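Local coordinates for halorhodopsin (PDB 2JAF), which probably uses light absorbed by its bound retinal to pump chloride ions across the membrane of a salt-loving archaeon, at residues N26-L39 with S226-V239. The protein carries 2 engineered substitutions. Sequence-based numbering, arbitrary orientation.
Sequences NALLSSSLWVNVAL and SVGATSWAYSVLDV. Engineered in segment 226-239: Ala229 (natural residue Val).
Ser32 OG accepts a hydrogen bond from Ser231 OG (2.7 Å) and donates one to Leu29 O, 2.6 Å away, one turn earlier in its helix. With chi1 at 72°, this OG lies between the backbone N and the carbonyl carbon of Ser32, where it can reach Leu29 O. The polar network extends beyond the two helices, since Ser231 OG is also hydrogen-bonded to Gln105 and Arg108. One turn on, Ser235 OG donates to Ser32 O (2.7 Å) from above the carbonyl plane, and it too is hydrogen-bonded to Arg108. Trp232 lies flat over Ser32: CB sits 3.3 Å from the centroid of the five-membered ring, only 3° off its normal, a CH-pi contact. Leu28, Ser31, Ser32 and Val35 form the hole that receives this indole as a knob, while its NE1 makes a weak, bent bond to Leu28 O. These are the first and last of the seven transmembrane helices of the rhodopsin fold, here nearly parallel, their axes 8.0 Å apart at closest. Such nearness shows at Gly228, whose CA approaches Leu29 CA to 4.0 Å. At the helix starts one water bridges Asn26 ND2, Ser226 OG and Gly228 N. Deeper in, Asn36 ND2 donates almost straight (167°) to Ser235 O, which lies in its amide plane; Val239 N reaches the same oxygen from the opposite face. The amide nitrogen is also hydrogen-bonded to Tyr77, whose hydroxyl holds Asp238 of the retinal pocket. Buried Asn36 OD1, lacking a polar partner, rests against Val239 CG2 at 3.3 Å.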
loop_
_atom_site.group_PDB
_atom_site.type_symbol
_atom_site.label_atom_id
_atom_site.label_comp_id
_atom_site.label_asym_id
_atom_site.label_seq_id
_atom_site.Cartn_x
_atom_site.Cartn_y
_atom_site.Cartn_z
ATOM N N ASN A 26 -10.747 -28.330 15.912
ATOM C CA ASN A 26 -10.617 -27.629 17.178
ATOM C C ASN A 26 -11.786 -26.656 17.249
ATOM O O ASN A 26 -11.723 -25.571 16.667
ATOM C CB ASN A 26 -9.293 -26.861 17.177
ATOM C CG ASN A 26 -9.020 -26.159 18.484
ATOM O OD1 ASN A 26 -9.938 -25.816 19.226
ATOM N ND2 ASN A 26 -7.745 -25.917 18.764
ATOM N N ALA A 27 -12.846 -27.045 17.953
ATOM C CA ALA A 27 -14.041 -26.212 18.068
ATOM C C ALA A 27 -13.760 -24.850 18.687
ATOM O O ALA A 27 -14.337 -23.844 18.274
ATOM C CB ALA A 27 -15.111 -26.938 18.875
ATOM N N LEU A 28 -12.881 -24.820 19.683
ATOM C CA LEU A 28 -12.535 -23.567 20.341
ATOM C C LEU A 28 -11.973 -22.608 19.295
ATOM O O LEU A 28 -12.397 -21.459 19.192
ATOM C CB LEU A 28 -11.498 -23.817 21.445
ATOM C CG LEU A 28 -11.020 -22.608 22.259
ATOM C CD1 LEU A 28 -12.208 -21.930 22.931
ATOM C CD2 LEU A 28 -10.006 -23.060 23.303
ATOM N N LEU A 29 -11.021 -23.094 18.511
ATOM C CA LEU A 29 -10.402 -22.292 17.464
ATOM C C LEU A 29 -11.400 -21.903 16.364
ATOM O O LEU A 29 -11.521 -20.728 16.002
ATOM C CB LEU A 29 -9.235 -23.071 16.850
ATOM C CG LEU A 29 -8.374 -22.397 15.779
ATOM C CD1 LEU A 29 -7.681 -21.148 16.350
ATOM C CD2 LEU A 29 -7.337 -23.401 15.297
ATOM N N SER A 30 -12.115 -22.891 15.833
ATOM C CA SER A 30 -13.084 -22.646 14.771
ATOM C C SER A 30 -14.148 -21.618 15.143
ATOM O O SER A 30 -14.446 -20.717 14.357
ATOM C CB SER A 30 -13.771 -23.954 14.371
ATOM O OG SER A 30 -12.827 -24.866 13.845
ATOM N N SER A 31 -14.718 -21.752 16.336
ATOM C CA SER A 31 -15.762 -20.828 16.772
ATOM C C SER A 31 -15.295 -19.373 16.850
ATOM O O SER A 31 -16.061 -18.461 16.541
ATOM C CB SER A 31 -16.340 -21.274 18.125
ATOM O OG SER A 31 -15.327 -21.438 19.106
ATOM N N SER A 32 -14.046 -19.158 17.248
ATOM C CA SER A 32 -13.506 -17.804 17.360
ATOM C C SER A 32 -13.485 -17.095 16.006
ATOM O O SER A 32 -13.436 -15.865 15.939
ATOM C CB SER A 32 -12.087 -17.839 17.938
ATOM O OG SER A 32 -11.160 -18.354 16.997
ATOM N N LEU A 33 -13.520 -17.869 14.925
ATOM C CA LEU A 33 -13.504 -17.294 13.588
ATOM C C LEU A 33 -14.915 -17.133 13.018
ATOM O O LEU A 33 -15.272 -16.066 12.518
ATOM C CB LEU A 33 -12.661 -18.170 12.655
ATOM C CG LEU A 33 -11.253 -18.493 13.163
ATOM C CD1 LEU A 33 -10.553 -19.419 12.173
ATOM C CD2 LEU A 33 -10.461 -17.202 13.354
ATOM N N TRP A 34 -15.722 -18.187 13.094
ATOM C CA TRP A 34 -17.087 -18.115 12.573
ATOM C C TRP A 34 -17.918 -17.069 13.293
ATOM O O TRP A 34 -18.759 -16.411 12.682
ATOM C CB TRP A 34 -17.788 -19.471 12.684
ATOM C CG TRP A 34 -17.388 -20.433 11.612
ATOM C CD1 TRP A 34 -16.723 -21.616 11.776
ATOM C CD2 TRP A 34 -17.612 -20.290 10.203
ATOM N NE1 TRP A 34 -16.517 -22.218 10.554
ATOM C CE2 TRP A 34 -17.052 -21.426 9.573
ATOM C CE3 TRP A 34 -18.230 -19.313 9.411
ATOM C CZ2 TRP A 34 -17.092 -21.612 8.185
ATOM C CZ3 TRP A 34 -18.269 -19.498 8.029
ATOM C CH2 TRP A 34 -17.702 -20.641 7.432
ATOM N N VAL A 35 -17.680 -16.912 14.590
ATOM C CA VAL A 35 -18.431 -15.942 15.372
ATOM C C VAL A 35 -18.292 -14.543 14.777
ATOM O O VAL A 35 -19.270 -13.800 14.704
ATOM C CB VAL A 35 -17.969 -15.922 16.855
ATOM C CG1 VAL A 35 -16.508 -15.516 16.951
ATOM C CG2 VAL A 35 -18.831 -14.958 17.654
ATOM N N ASN A 36 -17.092 -14.173 14.331
ATOM C CA ASN A 36 -16.935 -12.838 13.774
ATOM C C ASN A 36 -17.346 -12.687 12.321
ATOM O O ASN A 36 -17.561 -11.575 11.851
ATOM C CB ASN A 36 -15.520 -12.301 14.015
ATOM C CG ASN A 36 -15.376 -11.706 15.405
ATOM O OD1 ASN A 36 -16.377 -11.487 16.096
ATOM N ND2 ASN A 36 -14.148 -11.434 15.822
ATOM N N VAL A 37 -17.457 -13.794 11.597
ATOM C CA VAL A 37 -17.930 -13.688 10.225
ATOM C C VAL A 37 -19.388 -13.252 10.378
ATOM O O VAL A 37 -19.878 -12.387 9.653
ATOM C CB VAL A 37 -17.869 -15.045 9.490
ATOM C CG1 VAL A 37 -18.683 -14.976 8.201
ATOM C CG2 VAL A 37 -16.421 -15.390 9.161
ATOM N N ALA A 38 -20.071 -13.841 11.354
ATOM C CA ALA A 38 -21.469 -13.508 11.606
ATOM C C ALA A 38 -21.625 -12.096 12.165
ATOM O O ALA A 38 -22.453 -11.318 11.687
ATOM C CB ALA A 38 -22.083 -14.514 12.564
ATOM N N LEU A 39 -20.834 -11.760 13.178
ATOM C CA LEU A 39 -20.939 -10.434 13.779
ATOM C C LEU A 39 -20.564 -9.329 12.797
ATOM O O LEU A 39 -21.207 -8.280 12.767
ATOM C CB LEU A 39 -20.081 -10.353 15.050
ATOM C CG LEU A 39 -20.570 -11.233 16.208
ATOM C CD1 LEU A 39 -19.693 -11.021 17.445
ATOM C CD2 LEU A 39 -22.026 -10.886 16.525
ATOM N N SER A 226 -2.346 -22.135 24.152
ATOM C CA SER A 226 -3.502 -22.529 23.352
ATOM C C SER A 226 -3.762 -21.560 22.203
ATOM O O SER A 226 -4.044 -20.382 22.428
ATOM C CB SER A 226 -4.749 -22.618 24.240
ATOM O OG SER A 226 -5.935 -22.698 23.463
ATOM N N VAL A 227 -3.665 -22.059 20.972
ATOM C CA VAL A 227 -3.904 -21.231 19.795
ATOM C C VAL A 227 -5.378 -20.839 19.764
ATOM O O VAL A 227 -5.737 -19.736 19.338
ATOM C CB VAL A 227 -3.518 -21.982 18.490
ATOM C CG1 VAL A 227 -4.363 -23.246 18.332
ATOM C CG2 VAL A 227 -3.688 -21.060 17.289
ATOM N N GLY A 228 -6.232 -21.738 20.237
ATOM C CA GLY A 228 -7.653 -21.441 20.274
ATOM C C GLY A 228 -7.942 -20.272 21.204
ATOM O O GLY A 228 -8.784 -19.420 20.906
ATOM N N ALA A 229 -7.242 -20.229 22.336
ATOM C CA ALA A 229 -7.436 -19.160 23.310
ATOM C C ALA A 229 -6.908 -17.827 22.784
ATOM O O ALA A 229 -7.561 -16.791 22.930
ATOM C CB ALA A 229 -6.748 -19.519 24.624
ATOM N N THR A 230 -5.725 -17.853 22.183
ATOM C CA THR A 230 -5.130 -16.637 21.631
ATOM C C THR A 230 -6.054 -16.080 20.547
ATOM O O THR A 230 -6.274 -14.872 20.453
ATOM C CB THR A 230 -3.741 -16.930 21.013
ATOM O OG1 THR A 230 -2.870 -17.463 22.021
ATOM C CG2 THR A 230 -3.124 -15.656 20.453
ATOM N N SER A 231 -6.602 -16.971 19.729
ATOM C CA SER A 231 -7.506 -16.547 18.666
ATOM C C SER A 231 -8.745 -15.855 19.236
ATOM O O SER A 231 -9.153 -14.799 18.748
ATOM C CB SER A 231 -7.916 -17.751 17.812
ATOM O OG SER A 231 -8.642 -17.329 16.668
ATOM N N TRP A 232 -9.344 -16.433 20.275
ATOM C CA TRP A 232 -10.528 -15.823 20.874
ATOM C C TRP A 232 -10.236 -14.438 21.452
ATOM O O TRP A 232 -11.083 -13.545 21.389
ATOM C CB TRP A 232 -11.122 -16.720 21.975
ATOM C CG TRP A 232 -12.285 -17.575 21.494
ATOM C CD1 TRP A 232 -12.271 -18.921 21.256
ATOM C CD2 TRP A 232 -13.602 -17.119 21.135
ATOM N NE1 TRP A 232 -13.492 -19.330 20.769
ATOM C CE2 TRP A 232 -14.326 -18.245 20.686
ATOM C CE3 TRP A 232 -14.238 -15.867 21.149
ATOM C CZ2 TRP A 232 -15.659 -18.160 20.248
ATOM C CZ3 TRP A 232 -15.566 -15.780 20.712
ATOM C CH2 TRP A 232 -16.259 -16.924 20.268
ATOM N N ALA A 233 -9.040 -14.250 22.006
ATOM C CA ALA A 233 -8.692 -12.957 22.584
ATOM C C ALA A 233 -8.726 -11.884 21.496
ATOM O O ALA A 233 -9.327 -10.822 21.678
ATOM C CB ALA A 233 -7.302 -13.022 23.240
ATOM N N TYR A 234 -8.082 -12.166 20.366
ATOM C CA TYR A 234 -8.059 -11.225 19.244
ATOM C C TYR A 234 -9.483 -10.985 18.721
ATOM O O TYR A 234 -9.858 -9.853 18.397
ATOM C CB TYR A 234 -7.203 -11.776 18.095
ATOM C CG TYR A 234 -5.699 -11.767 18.311
ATOM C CD1 TYR A 234 -5.025 -10.597 18.652
ATOM C CD2 TYR A 234 -4.938 -12.919 18.081
ATOM C CE1 TYR A 234 -3.631 -10.566 18.751
ATOM C CE2 TYR A 234 -3.544 -12.897 18.176
ATOM C CZ TYR A 234 -2.899 -11.723 18.506
ATOM O OH TYR A 234 -1.521 -11.686 18.570
ATOM N N SER A 235 -10.270 -12.053 18.627
ATOM C CA SER A 235 -11.639 -11.947 18.138
ATOM C C SER A 235 -12.478 -11.049 19.030
ATOM O O SER A 235 -13.252 -10.236 18.535
ATOM C CB SER A 235 -12.285 -13.331 18.029
ATOM O OG SER A 235 -11.681 -14.069 16.978
ATOM N N VAL A 236 -12.330 -11.191 20.343
ATOM C CA VAL A 236 -13.084 -10.338 21.259
ATOM C C VAL A 236 -12.624 -8.887 21.108
ATOM O O VAL A 236 -13.432 -7.962 21.144
ATOM C CB VAL A 236 -12.897 -10.770 22.727
ATOM C CG1 VAL A 236 -13.505 -9.726 23.661
ATOM C CG2 VAL A 236 -13.556 -12.123 22.952
ATOM N N LEU A 237 -11.321 -8.681 20.948
ATOM C CA LEU A 237 -10.817 -7.320 20.778
ATOM C C LEU A 237 -11.412 -6.714 19.510
ATOM O O LEU A 237 -11.820 -5.548 19.499
ATOM C CB LEU A 237 -9.287 -7.314 20.703
ATOM C CG LEU A 237 -8.586 -7.524 22.049
ATOM C CD1 LEU A 237 -7.093 -7.664 21.826
ATOM C CD2 LEU A 237 -8.879 -6.317 22.976
ATOM N N ASP A 238 -11.465 -7.507 18.442
ATOM C CA ASP A 238 -12.027 -7.043 17.174
ATOM C C ASP A 238 -13.489 -6.619 17.332
ATOM O O ASP A 238 -13.923 -5.632 16.730
ATOM C CB ASP A 238 -11.955 -8.146 16.112
ATOM C CG ASP A 238 -10.613 -8.204 15.398
ATOM O OD1 ASP A 238 -9.709 -7.397 15.699
ATOM O OD2 ASP A 238 -10.470 -9.074 14.512
ATOM N N VAL A 239 -14.247 -7.363 18.133
ATOM C CA VAL A 239 -15.656 -7.035 18.327
ATOM C C VAL A 239 -15.807 -5.614 18.849
ATOM O O VAL A 239 -16.633 -4.852 18.357
ATOM C CB VAL A 239 -16.346 -8.015 19.312
ATOM C CG1 VAL A 239 -17.734 -7.492 19.675
ATOM C CG2 VAL A 239 -16.469 -9.399 18.678
HETATM O O HOH W 1 -6.408 -24.729 21.475
#